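Long-range contacts in tyrocidine synthase 3 (Brevibacillus parabrevis, PDB 4MRT), which probably carries amino acid and peptide intermediates as a peptidyl carrier domain of the nonribosomal synthetase that makes tyrocidine: residues V14-W22 / P71-V80; I21-S29 / D35-K46. The protein carries 1 engineered substitution. All blocks are in the same frame, centred on the assembly; numbering follows the deposited sequence.

How the contacts relate
Both contacts draw on helix 13-26 of a small, all-helical carrier domain. Contact 1 pairs its N-terminal two thirds with the last helix, 73-81, near the centre of the chain. Contact 2 pairs its C-terminal end with the loop 35-43 and the start of helix 44-58. Contact 2 is nested within the chain loop that contact 1 closes, and the two centres lie about 12 Å apart. W22 belongs to both, its indole held between I73 on one face and F37 on the other. A probable hydrogen bond from F37 N to P71 O (2.8 Å) joins them directly. Coenzyme A, held also by the chain of another protein, meets the start of helix 44-58, so the shared indole ties the interior to the loop leading there.

Contact 1 (V14-W22 / P71-V80); sequences VESKLAEIW and PTIKALAQYV
A water between E15 and K74 donates to both: to E15 OE2 at 2.8 Å and to the backbone O of K74 at 2.7 Å. It is a polar bridge between the first and last helices of the carrier-protein four-helix fold; the axes of segments 14-22 and 73-80 approach to 9.1 Å, with 118° between their directions. The extended E15 chain runs beside that of K74 in the same direction, but carboxylate and ammonium do not meet; OE1 is instead hydrogen-bonded to T11. Under the bridge the packing is apolar. I73 is a knob in the hole formed by E15, L18, A19 and W22. Its two branches divide the work. CG2, anti to the backbone N, reaches the backbone of helix 13-26 at E15 O (3.5 Å), while CG1 sits beside that N and carries CD1 onward to A19 CA (3.6 Å). On the way CG1 passes over the six-membered ring of W22, 3.7 Å from its centroid and 7° off the normal, a CH-pi contact almost directly above the ring centre. One turn on, A77 lies opposite E15, where the CA atoms of the two segments come nearest: L18 CD1 lies on its backbone N (3.4 Å), and its methyl meets E15 CG and V14 CG1. V14 CG1 extends the strip to V80 CG1, where Y58 of helix 44-58 touches both valines. T72 N-caps helix 73-81 through a weak bond from A75 N to its OG1. The W22 indole NE1 is buried with no polar partner and lies near L76 CD2; at the far edge of the same indole, CH2 comes 3.5 Å from P71 O, near the ring plane.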
loop_
_atom_site.group_PDB
_atom_site.type_symbol
_atom_site.label_atom_id
_atom_site.label_comp_id
_atom_site.label_asym_id
_atom_site.label_seq_id
_atom_site.Cartn_x
_atom_site.Cartn_y
_atom_site.Cartn_z
ATOM N N VAL A 14 19.466 4.314 -20.966
ATOM C CA VAL A 14 18.247 4.658 -20.240
ATOM C C VAL A 14 17.861 3.530 -19.290
ATOM O O VAL A 14 17.460 3.788 -18.164
ATOM C CB VAL A 14 17.091 5.014 -21.194
ATOM C CG1 VAL A 14 15.845 5.386 -20.406
ATOM C CG2 VAL A 14 17.499 6.173 -22.095
ATOM N N GLU A 15 18.015 2.285 -19.727
ATOM C CA GLU A 15 17.791 1.149 -18.854
ATOM C C GLU A 15 18.775 1.166 -17.684
ATOM O O GLU A 15 18.368 0.963 -16.536
ATOM C CB GLU A 15 17.887 -0.157 -19.628
ATOM C CG GLU A 15 16.745 -0.320 -20.622
ATOM C CD GLU A 15 16.913 -1.497 -21.542
ATOM O OE1 GLU A 15 18.040 -2.037 -21.629
ATOM O OE2 GLU A 15 15.908 -1.872 -22.184
ATOM N N SER A 16 20.056 1.442 -17.960
ATOM C CA SER A 16 21.064 1.376 -16.906
ATOM C C SER A 16 20.825 2.464 -15.869
ATOM O O SER A 16 20.929 2.196 -14.684
ATOM C CB SER A 16 22.502 1.425 -17.463
ATOM O OG SER A 16 22.544 2.139 -18.681
ATOM N N LYS A 17 20.461 3.658 -16.323
ATOM C CA LYS A 17 20.188 4.776 -15.446
ATOM C C LYS A 17 18.957 4.514 -14.564
ATOM O O LYS A 17 18.998 4.707 -13.351
ATOM C CB LYS A 17 19.989 6.047 -16.283
ATOM C CG LYS A 17 19.767 7.314 -15.489
ATOM C CD LYS A 17 20.838 7.458 -14.416
ATOM C CE LYS A 17 21.236 8.904 -14.168
ATOM N NZ LYS A 17 22.714 9.021 -13.994
ATOM N N LEU A 18 17.881 4.044 -15.183
ATOM C CA LEU A 18 16.693 3.640 -14.456
ATOM C C LEU A 18 16.994 2.543 -13.445
ATOM O O LEU A 18 16.413 2.519 -12.354
ATOM C CB LEU A 18 15.617 3.164 -15.434
ATOM C CG LEU A 18 14.962 4.280 -16.238
ATOM C CD1 LEU A 18 13.929 3.716 -17.206
ATOM C CD2 LEU A 18 14.343 5.320 -15.314
ATOM N N ALA A 19 17.896 1.632 -13.812
ATOM C CA ALA A 19 18.347 0.600 -12.880
ATOM C C ALA A 19 19.049 1.251 -11.713
ATOM O O ALA A 19 18.862 0.826 -10.578
ATOM C CB ALA A 19 19.255 -0.411 -13.558
ATOM N N GLU A 20 19.825 2.304 -11.984
ATOM C CA GLU A 20 20.593 2.973 -10.929
ATOM C C GLU A 20 19.628 3.719 -10.022
ATOM O O GLU A 20 19.763 3.717 -8.797
ATOM C CB GLU A 20 21.652 3.947 -11.482
ATOM C CG GLU A 20 22.670 3.418 -12.509
ATOM C CD GLU A 20 23.046 1.936 -12.400
ATOM O OE1 GLU A 20 23.277 1.440 -11.272
ATOM O OE2 GLU A 20 23.157 1.264 -13.465
ATOM N N ILE A 21 18.647 4.358 -10.633
ATOM C CA ILE A 21 17.593 5.003 -9.874
ATOM C C ILE A 21 16.843 3.996 -8.968
ATOM O O ILE A 21 16.639 4.249 -7.778
ATOM C CB ILE A 21 16.606 5.720 -10.811
ATOM C CG1 ILE A 21 17.287 6.944 -11.425
ATOM C CG2 ILE A 21 15.361 6.130 -10.045
ATOM C CD1 ILE A 21 16.552 7.584 -12.588
ATOM N N TRP A 22 16.455 2.863 -9.531
ATOM C CA TRP A 22 15.701 1.848 -8.789
ATOM C C TRP A 22 16.541 1.261 -7.647
ATOM O O TRP A 22 16.047 1.056 -6.536
ATOM C CB TRP A 22 15.288 0.705 -9.711
ATOM C CG TRP A 22 14.072 0.937 -10.536
ATOM C CD1 TRP A 22 13.614 2.122 -11.031
ATOM C CD2 TRP A 22 13.168 -0.074 -11.005
ATOM N NE1 TRP A 22 12.461 1.913 -11.757
ATOM C CE2 TRP A 22 12.167 0.576 -11.757
ATOM C CE3 TRP A 22 13.104 -1.469 -10.853
ATOM C CZ2 TRP A 22 11.110 -0.125 -12.365
ATOM C CZ3 TRP A 22 12.057 -2.158 -11.464
ATOM C CH2 TRP A 22 11.083 -1.485 -12.198
ATOM N N PRO A 71 5.615 -2.632 -14.597
ATOM C CA PRO A 71 6.597 -2.343 -13.540
ATOM C C PRO A 71 7.958 -2.982 -13.775
ATOM O O PRO A 71 8.477 -3.685 -12.888
ATOM C CB PRO A 71 5.961 -2.966 -12.307
ATOM C CG PRO A 71 5.286 -4.163 -12.851
ATOM C CD PRO A 71 4.769 -3.774 -14.218
ATOM N N THR A 72 8.502 -2.764 -14.967
ATOM C CA THR A 72 9.836 -3.245 -15.334
ATOM C C THR A 72 10.593 -2.079 -15.943
ATOM O O THR A 72 10.009 -1.143 -16.519
ATOM C CB THR A 72 9.808 -4.427 -16.347
ATOM O OG1 THR A 72 9.132 -4.022 -17.543
ATOM C CG2 THR A 72 9.128 -5.671 -15.780
ATOM N N ILE A 73 11.915 -2.110 -15.765
ATOM C CA ILE A 73 12.808 -1.128 -16.346
ATOM C C ILE A 73 12.711 -1.067 -17.873
ATOM O O ILE A 73 12.765 0.015 -18.459
ATOM C CB ILE A 73 14.273 -1.417 -15.914
ATOM C CG1 ILE A 73 14.478 -0.938 -14.467
ATOM C CG2 ILE A 73 15.256 -0.706 -16.844
ATOM C CD1 ILE A 73 15.665 -1.568 -13.771
ATOM N N LYS A 74 12.586 -2.210 -18.520
ATOM C CA LYS A 74 12.492 -2.242 -19.975
ATOM C C LYS A 74 11.296 -1.420 -20.437
ATOM O O LYS A 74 11.440 -0.496 -21.270
ATOM C CB LYS A 74 12.362 -3.677 -20.469
ATOM C CG LYS A 74 12.493 -3.798 -21.978
ATOM C CD LYS A 74 12.248 -5.204 -22.467
ATOM C CE LYS A 74 12.216 -5.175 -23.980
ATOM N NZ LYS A 74 12.070 -6.533 -24.514
ATOM N N ALA A 75 10.126 -1.720 -19.860
ATOM C CA ALA A 75 8.914 -0.982 -20.211
ATOM C C ALA A 75 9.063 0.494 -19.904
ATOM O O ALA A 75 8.736 1.342 -20.745
ATOM C CB ALA A 75 7.704 -1.556 -19.506
ATOM N N LEU A 76 9.573 0.803 -18.709
ATOM C CA LEU A 76 9.718 2.187 -18.288
ATOM C C LEU A 76 10.694 2.986 -19.125
ATOM O O LEU A 76 10.457 4.160 -19.382
ATOM C CB LEU A 76 10.137 2.287 -16.826
ATOM C CG LEU A 76 9.104 2.978 -15.945
ATOM C CD1 LEU A 76 7.907 2.055 -15.758
ATOM C CD2 LEU A 76 9.729 3.364 -14.609
ATOM N N ALA A 77 11.829 2.364 -19.456
ATOM C CA ALA A 77 12.806 2.935 -20.384
ATOM C C ALA A 77 12.133 3.284 -21.717
ATOM O O ALA A 77 12.307 4.394 -22.227
ATOM C CB ALA A 77 13.960 1.966 -20.613
ATOM N N GLN A 78 11.354 2.342 -22.253
ATOM C CA GLN A 78 10.615 2.548 -23.505
ATOM C C GLN A 78 9.788 3.811 -23.420
ATOM O O GLN A 78 9.969 4.714 -24.216
ATOM C CB GLN A 78 9.706 1.356 -23.813
ATOM N N TYR A 79 8.908 3.863 -22.413
ATOM C CA TYR A 79 8.048 5.018 -22.133
ATOM C C TYR A 79 8.843 6.320 -21.994
ATOM O O TYR A 79 8.488 7.330 -22.573
ATOM C CB TYR A 79 7.248 4.766 -20.843
ATOM C CG TYR A 79 6.184 5.801 -20.548
ATOM C CD1 TYR A 79 6.474 6.947 -19.796
ATOM C CD2 TYR A 79 4.876 5.632 -21.017
ATOM C CE1 TYR A 79 5.488 7.904 -19.527
ATOM C CE2 TYR A 79 3.887 6.570 -20.752
ATOM C CZ TYR A 79 4.191 7.701 -20.009
ATOM O OH TYR A 79 3.198 8.632 -19.763
ATOM N N VAL A 80 9.911 6.287 -21.206
ATOM C CA VAL A 80 10.741 7.468 -20.977
ATOM C C VAL A 80 11.452 7.923 -22.255
ATOM O O VAL A 80 11.455 9.118 -22.573
ATOM C CB VAL A 80 11.781 7.214 -19.862
ATOM C CG1 VAL A 80 12.862 8.279 -19.858
ATOM C CG2 VAL A 80 11.085 7.159 -18.506
HETATM O O HOH W 1 13.481 -0.845 -22.999
#

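Contact 2 (I21-S29 / D35-K46); sequences IWERVLGVS and DNFFQIGGHALK. Engineered in segment 35-46: A44 (natural residue Ser). With COA (coenzyme A), chain D.
F37 crosses W22 and L26 where the loop before helix 44-58 of this phosphopantetheine-binding four-helix fold closes over the end of helix 13-26. With CG anti to the backbone N (chi1 -174°), F37 CB sits 3.5 Å from W22 CH2. Next along, CD1 stands over the centre of the indole's six-membered ring, making an edge-to-face pair with planes at 63° and centroids 4.7 Å apart. CE1 then passes on to L26, 3.7 Å from its CD1, and CZ finishes against L26 CD2. Replacing W22 by an alanine would probably leave the edge of F37 without its aromatic face and open a gap between that ring and I73. I40 CD1 joins L26 CD1 from the loop side. L26 CD2 continues to G42 N, and G42 CA packs over one face of the F37 ring. A side chain on G42 would run into F37 O, the acceptor of the G42 N bond. Further out, V25 and K46 run antiparallel alongside each other, V25 CG1 lying 3.7 Å from K46 CB. H43 occupies the N-cap position of helix 44-58. The engineered A44 replaces the serine that, as in related carrier domains, would be the phosphopantetheine attachment point. Coenzyme A, also hydrogen-bonded to the chain of another protein, reaches this helix start: A44 N donates to its phosphate oxygen O5A at 2.9 Å, with an N-H...O angle of 155°.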
loop_
_atom_site.group_PDB
_atom_site.type_symbol
_atom_site.label_atom_id
_atom_site.label_comp_id
_atom_site.label_asym_id
_atom_site.label_seq_id
_atom_site.Cartn_x
_atom_site.Cartn_y
_atom_site.Cartn_z
ATOM N N ILE A 21 18.647 4.358 -10.633
ATOM C CA ILE A 21 17.593 5.003 -9.874
ATOM C C ILE A 21 16.843 3.996 -8.968
ATOM O O ILE A 21 16.639 4.249 -7.778
ATOM C CB ILE A 21 16.606 5.720 -10.811
ATOM C CG1 ILE A 21 17.287 6.944 -11.425
ATOM C CG2 ILE A 21 15.361 6.130 -10.045
ATOM C CD1 ILE A 21 16.552 7.584 -12.588
ATOM N N TRP A 22 16.455 2.863 -9.531
ATOM C CA TRP A 22 15.701 1.848 -8.789
ATOM C C TRP A 22 16.541 1.261 -7.647
ATOM O O TRP A 22 16.047 1.056 -6.536
ATOM C CB TRP A 22 15.288 0.705 -9.711
ATOM C CG TRP A 22 14.072 0.937 -10.536
ATOM C CD1 TRP A 22 13.614 2.122 -11.031
ATOM C CD2 TRP A 22 13.168 -0.074 -11.005
ATOM N NE1 TRP A 22 12.461 1.913 -11.757
ATOM C CE2 TRP A 22 12.167 0.576 -11.757
ATOM C CE3 TRP A 22 13.104 -1.469 -10.853
ATOM C CZ2 TRP A 22 11.110 -0.125 -12.365
ATOM C CZ3 TRP A 22 12.057 -2.158 -11.464
ATOM C CH2 TRP A 22 11.083 -1.485 -12.198
ATOM N N GLU A 23 17.810 0.981 -7.939
ATOM C CA GLU A 23 18.748 0.428 -6.953
ATOM C C GLU A 23 18.914 1.352 -5.757
ATOM O O GLU A 23 18.937 0.917 -4.613
ATOM C CB GLU A 23 20.112 0.155 -7.614
ATOM C CG GLU A 23 20.072 -1.051 -8.537
ATOM C CD GLU A 23 21.323 -1.222 -9.385
ATOM O OE1 GLU A 23 21.385 -2.227 -10.125
ATOM O OE2 GLU A 23 22.228 -0.358 -9.311
ATOM N N ARG A 24 19.022 2.636 -6.044
ATOM C CA ARG A 24 19.171 3.658 -5.027
ATOM C C ARG A 24 17.887 3.844 -4.205
ATOM O O ARG A 24 17.951 4.050 -2.998
ATOM C CB ARG A 24 19.591 4.956 -5.732
ATOM C CG ARG A 24 19.095 6.283 -5.189
ATOM C CD ARG A 24 19.019 7.263 -6.350
ATOM N NE ARG A 24 20.275 7.279 -7.115
ATOM C CZ ARG A 24 20.393 7.601 -8.406
ATOM N NH1 ARG A 24 19.336 7.939 -9.131
ATOM N NH2 ARG A 24 21.588 7.584 -8.988
ATOM N N VAL A 25 16.730 3.778 -4.870
ATOM C CA VAL A 25 15.431 3.916 -4.202
ATOM C C VAL A 25 15.169 2.673 -3.348
ATOM O O VAL A 25 14.794 2.782 -2.190
ATOM C CB VAL A 25 14.299 4.216 -5.225
ATOM C CG1 VAL A 25 12.905 4.077 -4.605
ATOM C CG2 VAL A 25 14.440 5.620 -5.768
ATOM N N LEU A 26 15.426 1.496 -3.895
ATOM C CA LEU A 26 15.122 0.250 -3.224
ATOM C C LEU A 26 16.216 -0.302 -2.297
ATOM O O LEU A 26 15.952 -1.212 -1.509
ATOM C CB LEU A 26 14.789 -0.807 -4.264
ATOM C CG LEU A 26 13.630 -0.494 -5.202
ATOM C CD1 LEU A 26 13.593 -1.477 -6.346
ATOM C CD2 LEU A 26 12.326 -0.497 -4.429
ATOM N N GLY A 27 17.440 0.209 -2.391
ATOM C CA GLY A 27 18.568 -0.346 -1.599
ATOM C C GLY A 27 18.897 -1.775 -1.974
ATOM O O GLY A 27 19.169 -2.618 -1.109
ATOM N N VAL A 28 18.830 -2.079 -3.271
ATOM C CA VAL A 28 19.141 -3.422 -3.744
ATOM C C VAL A 28 20.015 -3.262 -4.968
ATOM O O VAL A 28 19.892 -2.286 -5.706
ATOM C CB VAL A 28 17.886 -4.317 -4.034
ATOM C CG1 VAL A 28 16.662 -3.857 -3.246
ATOM C CG2 VAL A 28 17.555 -4.401 -5.515
ATOM N N SER A 29 20.904 -4.220 -5.173
ATOM C CA SER A 29 21.928 -4.099 -6.207
ATOM C C SER A 29 21.661 -5.091 -7.339
ATOM O O SER A 29 21.130 -6.189 -7.113
ATOM C CB SER A 29 23.306 -4.337 -5.581
ATOM O OG SER A 29 24.311 -4.305 -6.579
ATOM N N ASP A 35 12.791 -7.321 -14.091
ATOM C CA ASP A 35 12.437 -7.531 -12.685
ATOM C C ASP A 35 11.185 -6.700 -12.402
ATOM O O ASP A 35 11.109 -5.523 -12.742
ATOM C CB ASP A 35 13.538 -7.081 -11.717
ATOM C CG ASP A 35 14.787 -7.975 -11.747
ATOM O OD1 ASP A 35 14.784 -9.038 -12.392
ATOM O OD2 ASP A 35 15.795 -7.590 -11.095
ATOM N N ASN A 36 10.209 -7.312 -11.791
ATOM C CA ASN A 36 9.020 -6.568 -11.382
ATOM C C ASN A 36 9.294 -5.701 -10.148
ATOM O O ASN A 36 9.631 -6.218 -9.096
ATOM C CB ASN A 36 7.871 -7.520 -11.113
ATOM C CG ASN A 36 6.597 -6.782 -10.758
ATOM O OD1 ASN A 36 6.617 -5.871 -9.958
ATOM N ND2 ASN A 36 5.499 -7.153 -11.386
ATOM N N PHE A 37 9.121 -4.389 -10.283
ATOM C CA PHE A 37 9.387 -3.407 -9.211
ATOM C C PHE A 37 8.794 -3.809 -7.863
ATOM O O PHE A 37 9.445 -3.670 -6.827
ATOM C CB PHE A 37 8.847 -2.022 -9.620
ATOM C CG PHE A 37 9.177 -0.906 -8.664
ATOM C CD1 PHE A 37 10.492 -0.449 -8.523
ATOM C CD2 PHE A 37 8.174 -0.289 -7.911
ATOM C CE1 PHE A 37 10.796 0.588 -7.659
ATOM C CE2 PHE A 37 8.477 0.763 -7.055
ATOM C CZ PHE A 37 9.784 1.194 -6.919
ATOM N N PHE A 38 7.570 -4.339 -7.896
ATOM C CA PHE A 38 6.832 -4.659 -6.695
ATOM C C PHE A 38 7.167 -6.018 -6.115
ATOM O O PHE A 38 6.719 -6.313 -5.022
ATOM C CB PHE A 38 5.329 -4.512 -6.971
ATOM C CG PHE A 38 4.972 -3.114 -7.374
ATOM C CD1 PHE A 38 4.937 -2.118 -6.429
ATOM C CD2 PHE A 38 4.797 -2.778 -8.717
ATOM C CE1 PHE A 38 4.684 -0.816 -6.790
ATOM C CE2 PHE A 38 4.532 -1.483 -9.086
ATOM C CZ PHE A 38 4.472 -0.502 -8.126
ATOM N N GLN A 39 7.943 -6.831 -6.828
ATOM C CA GLN A 39 8.382 -8.131 -6.306
ATOM C C GLN A 39 9.785 -8.054 -5.689
ATOM O O GLN A 39 10.208 -8.970 -5.009
ATOM C CB GLN A 39 8.379 -9.192 -7.412
ATOM C CG GLN A 39 7.012 -9.779 -7.696
ATOM C CD GLN A 39 6.972 -10.590 -8.974
ATOM O OE1 GLN A 39 7.989 -10.775 -9.664
ATOM N NE2 GLN A 39 5.785 -11.077 -9.306
ATOM N N ILE A 40 10.484 -6.957 -5.933
ATOM C CA ILE A 40 11.855 -6.782 -5.475
ATOM C C ILE A 40 11.995 -5.675 -4.418
ATOM O O ILE A 40 13.097 -5.158 -4.181
ATOM C CB ILE A 40 12.803 -6.540 -6.669
ATOM C CG1 ILE A 40 12.473 -5.247 -7.372
ATOM C CG2 ILE A 40 12.720 -7.715 -7.640
ATOM C CD1 ILE A 40 13.527 -4.819 -8.350
ATOM N N GLY A 41 10.879 -5.337 -3.760
ATOM C CA GLY A 41 10.889 -4.369 -2.640
ATOM C C GLY A 41 10.153 -3.071 -2.919
ATOM O O GLY A 41 9.987 -2.231 -2.042
ATOM N N GLY A 42 9.689 -2.888 -4.146
ATOM C CA GLY A 42 8.955 -1.683 -4.472
ATOM C C GLY A 42 7.595 -1.674 -3.780
ATOM O O GLY A 42 7.030 -2.726 -3.456
ATOM N N HIS A 43 7.118 -0.472 -3.528
ATOM C CA HIS A 43 5.768 -0.218 -3.032
ATOM C C HIS A 43 5.472 1.246 -3.354
ATOM O O HIS A 43 6.330 1.937 -3.909
ATOM C CB HIS A 43 5.624 -0.562 -1.538
ATOM C CG HIS A 43 6.679 0.031 -0.668
ATOM N ND1 HIS A 43 6.558 1.279 -0.105
ATOM C CD2 HIS A 43 7.881 -0.447 -0.271
ATOM C CE1 HIS A 43 7.642 1.552 0.596
ATOM N NE2 HIS A 43 8.464 0.519 0.513
ATOM N N ALA A 44 4.269 1.713 -3.014
ATOM C CA ALA A 44 3.753 2.961 -3.524
ATOM C C ALA A 44 4.621 4.156 -3.236
ATOM O O ALA A 44 4.846 4.961 -4.117
ATOM C CB ALA A 44 2.367 3.208 -2.977
ATOM N N LEU A 45 5.049 4.298 -1.990
ATOM C CA LEU A 45 5.871 5.406 -1.599
ATOM C C LEU A 45 7.155 5.440 -2.436
ATOM O O LEU A 45 7.523 6.491 -2.948
ATOM C CB LEU A 45 6.195 5.375 -0.083
ATOM C CG LEU A 45 6.796 6.701 0.425
ATOM C CD1 LEU A 45 5.882 7.855 0.039
ATOM C CD2 LEU A 45 7.061 6.678 1.934
ATOM N N LYS A 46 7.793 4.297 -2.593
ATOM C CA LYS A 46 9.010 4.210 -3.413
ATOM C C LYS A 46 8.730 4.400 -4.915
ATOM O O LYS A 46 9.594 4.871 -5.635
ATOM C CB LYS A 46 9.734 2.899 -3.173
ATOM C CG LYS A 46 10.408 2.840 -1.813
ATOM C CD LYS A 46 11.132 1.521 -1.662
ATOM C CE LYS A 46 11.789 1.327 -0.302
ATOM N NZ LYS A 46 12.265 2.606 0.267
HETATM N N1A COA D . -7.193 -0.383 -4.177
HETATM C C2A COA D . -7.249 -0.805 -2.898
HETATM N N3A COA D . -6.444 -1.729 -2.378
HETATM C C4A COA D . -5.512 -2.327 -3.162
HETATM C C5A COA D . -5.391 -1.941 -4.571
HETATM C C6A COA D . -6.306 -0.906 -5.056
HETATM N N6A COA D . -6.240 -0.510 -6.342
HETATM N N7A COA D . -4.398 -2.673 -5.111
HETATM C C8A COA D . -3.934 -3.484 -4.135
HETATM N N9A COA D . -4.613 -3.279 -2.981
HETATM C C1B COA D . -4.363 -3.934 -1.674
HETATM C C2B COA D . -3.915 -5.379 -1.793
HETATM O O2B COA D . -4.608 -6.141 -0.784
HETATM C C3B COA D . -2.435 -5.292 -1.438
HETATM O O3B COA D . -1.935 -6.467 -0.817
HETATM P P3B COA D . -0.938 -7.508 -1.555
HETATM O O7A COA D . -0.157 -8.160 -0.455
HETATM O O8A COA D . -1.826 -8.497 -2.261
HETATM O O9A COA D . -0.142 -6.665 -2.498
HETATM C C4B COA D . -2.455 -4.180 -0.414
HETATM O O4B COA D . -3.319 -3.222 -0.971
HETATM C C5B COA D . -1.120 -3.554 -0.099
HETATM O O5B COA D . -1.365 -2.301 0.534
HETATM P P1A COA D . -0.088 -1.408 0.921
HETATM O O1A COA D . 0.820 -2.226 1.791
HETATM O O2A COA D . -0.615 -0.116 1.494
HETATM O O3A COA D . 0.629 -1.244 -0.489
HETATM P P2A COA D . 1.225 0.145 -1.035
HETATM O O4A COA D . 1.433 1.185 0.057
HETATM O O5A COA D . 2.456 -0.210 -1.885
HETATM O O6A COA D . 0.139 0.709 -2.108
HETATM C CBP COA D . -2.024 1.068 -3.219
HETATM C CCP COA D . -1.143 0.150 -2.359
HETATM C CDP COA D . -1.758 2.562 -3.337
HETATM C CEP COA D . -3.315 0.494 -3.748
HETATM C CAP COA D . -1.219 0.781 -4.570
HETATM O OAP COA D . -0.997 -0.619 -4.815
HETATM C C9P COA D . -1.826 1.312 -5.880
HETATM O O9P COA D . -1.857 2.515 -6.143
HETATM N N8P COA D . -2.340 0.425 -6.739
HETATM C C7P COA D . -3.023 0.834 -7.964
HETATM C C6P COA D . -2.097 0.917 -9.167
HETATM C C5P COA D . -2.887 1.208 -10.439
HETATM O O5P COA D . -3.325 2.336 -10.575
HETATM N N4P COA D . -3.040 0.225 -11.360
HETATM C C3P COA D . -3.801 0.389 -12.611
HETATM C C2P COA D . -2.974 0.251 -13.896
HETATM S S1P COA D . -3.936 0.719 -15.382
#